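Local coordinates for periplasmic solute binding protein (Liberibacter asiaticus, PDB 5Z2K) that probably serves as the periplasmic metal-binding component of an ABC transporter for zinc or manganese uptake, and holds a manganese ion here, at residues N36-Y41 and L62-T67. The protein carries 1 engineered substitution. Residues are numbered along the deposited sequence; the frame is centred on the assembly and turned at random.
Sequences NDAHSY and LHLEET. Engineered in segment 36-41: A38 (natural residue Ser). With MN (manganese (II) ion), chain B.
A water-bridged loop-to-loop contact sets H39 against L64, joining the loop that runs from strand 27-30 to helix 45-53 with the one following strand 56-59. Both loops extend from one parallel sheet. The two L64 methyls do the touching: CD1 lies 3.5 Å from H39 ND1 and H39 CE1, approaching the ring obliquely, while L64 CD2 lies 4.2 Å from CB of the engineered A38. The H39 and L64 side chains cross at about a right angle. L64 CG stands anti to the backbone N (chi1 -180°), which carries the methyls toward segment 36-41. In the ring plane, H39 ND1 donates to a water at 2.6 Å, and that water donates to L64 O. This second-shell link should help fix the ring rotation that points H39 NE2 at the manganese, 2.2 Å away. Another water donates to H39 O and L64 O and accepts from T67 N, so L64 O receives two water bonds. Within segment 36-41, D37 OD2 accepts from H39 N (2.8 Å, 168°), forming an Asx turn, while its OD1 takes the hydroxyl of S40. H106, E172 and D247 complete the His2-Glu-Asp site typical of manganese-binding cluster 9 (cluster A-I) solute-binding proteins.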
# COMPACT_ATOMS: atom_id res chain seq x y z
N ASN A 36 -9.36 -0.34 9.78
CA ASN A 36 -10.51 -0.53 8.96
C ASN A 36 -9.99 -1.01 7.57
O ASN A 36 -8.83 -0.90 7.26
CB ASN A 36 -11.40 0.70 8.97
CG ASN A 36 -12.29 0.73 10.20
OD1 ASN A 36 -12.45 -0.25 10.85
ND2 ASN A 36 -12.83 1.86 10.52
N ASP A 37 -10.86 -1.67 6.82
CA ASP A 37 -10.45 -2.23 5.54
C ASP A 37 -10.63 -1.27 4.38
O ASP A 37 -11.75 -0.84 4.10
CB ASP A 37 -11.20 -3.54 5.26
CG ASP A 37 -10.79 -4.18 3.95
OD1 ASP A 37 -11.48 -5.12 3.50
OD2 ASP A 37 -9.77 -3.74 3.37
N ALA A 38 -9.54 -0.93 3.70
CA ALA A 38 -9.69 -0.01 2.55
C ALA A 38 -10.30 -0.66 1.29
O ALA A 38 -10.67 0.06 0.36
CB ALA A 38 -8.40 0.71 2.21
N HIS A 39 -10.39 -2.00 1.25
CA HIS A 39 -10.94 -2.70 0.10
C HIS A 39 -12.45 -2.82 0.16
O HIS A 39 -13.05 -3.06 -0.86
CB HIS A 39 -10.35 -4.11 -0.06
CG HIS A 39 -8.88 -4.11 -0.27
ND1 HIS A 39 -8.31 -3.55 -1.39
CD2 HIS A 39 -7.86 -4.60 0.48
CE1 HIS A 39 -6.99 -3.70 -1.32
NE2 HIS A 39 -6.69 -4.35 -0.21
N SER A 40 -13.03 -2.71 1.35
CA SER A 40 -14.51 -2.79 1.49
C SER A 40 -14.94 -2.01 2.73
O SER A 40 -14.85 -2.50 3.87
CB SER A 40 -14.97 -4.21 1.64
OG SER A 40 -14.37 -4.70 2.80
N TYR A 41 -15.41 -0.80 2.50
CA TYR A 41 -15.67 0.11 3.62
C TYR A 41 -17.05 0.67 3.47
O TYR A 41 -17.48 1.04 2.35
CB TYR A 41 -14.60 1.20 3.68
CG TYR A 41 -14.78 2.15 4.84
CD1 TYR A 41 -14.45 1.76 6.12
CD2 TYR A 41 -15.30 3.43 4.65
CE1 TYR A 41 -14.66 2.60 7.21
CE2 TYR A 41 -15.48 4.30 5.71
CZ TYR A 41 -15.16 3.90 6.99
OH TYR A 41 -15.34 4.72 8.07
N LEU A 62 -6.37 3.22 -8.76
CA LEU A 62 -6.16 1.80 -9.08
C LEU A 62 -7.29 0.93 -8.48
O LEU A 62 -7.08 -0.20 -8.01
CB LEU A 62 -4.77 1.36 -8.64
CG LEU A 62 -3.58 2.13 -9.21
CD1 LEU A 62 -2.27 1.71 -8.51
CD2 LEU A 62 -3.47 2.00 -10.73
N HIS A 63 -8.51 1.49 -8.51
CA HIS A 63 -9.73 0.90 -8.02
C HIS A 63 -9.78 0.58 -6.54
O HIS A 63 -10.72 -0.12 -6.14
CB HIS A 63 -10.09 -0.36 -8.83
CG HIS A 63 -10.42 -0.07 -10.26
ND1 HIS A 63 -11.05 -0.99 -11.07
CD2 HIS A 63 -10.21 1.03 -11.02
CE1 HIS A 63 -11.24 -0.45 -12.27
NE2 HIS A 63 -10.74 0.78 -12.27
N LEU A 64 -8.86 1.10 -5.73
CA LEU A 64 -8.87 0.79 -4.30
C LEU A 64 -10.22 1.17 -3.69
O LEU A 64 -10.83 0.39 -2.92
CB LEU A 64 -7.74 1.50 -3.57
CG LEU A 64 -7.69 1.22 -2.07
CD1 LEU A 64 -7.28 -0.23 -1.80
CD2 LEU A 64 -6.75 2.16 -1.34
N GLU A 65 -10.69 2.36 -4.07
CA GLU A 65 -11.88 2.92 -3.50
C GLU A 65 -13.15 2.60 -4.26
O GLU A 65 -14.22 3.22 -4.00
CB GLU A 65 -11.71 4.45 -3.37
CG GLU A 65 -10.61 4.91 -2.46
CD GLU A 65 -9.26 5.10 -3.14
OE1 GLU A 65 -9.17 4.94 -4.38
OE2 GLU A 65 -8.28 5.38 -2.40
N GLU A 66 -13.10 1.66 -5.20
CA GLU A 66 -14.20 1.50 -6.15
C GLU A 66 -15.56 1.30 -5.48
O GLU A 66 -16.54 1.83 -5.96
CB GLU A 66 -13.91 0.35 -7.14
CG GLU A 66 -13.77 -0.99 -6.48
CD GLU A 66 -13.31 -2.10 -7.47
OE1 GLU A 66 -13.38 -1.89 -8.70
OE2 GLU A 66 -12.89 -3.16 -6.98
N THR A 67 -15.60 0.61 -4.36
CA THR A 67 -16.87 0.31 -3.70
C THR A 67 -17.47 1.46 -2.88
O THR A 67 -18.65 1.38 -2.52
CB THR A 67 -16.80 -0.91 -2.79
OG1 THR A 67 -15.97 -0.63 -1.70
CG2 THR A 67 -16.32 -2.12 -3.53
MN MN B . -4.76 -5.37 0.23
O HOH W 1 -13.38 -0.65 -2.86
O HOH W 2 -9.87 -2.36 -3.16
O HOH W 3 -20.00 0.71 0.03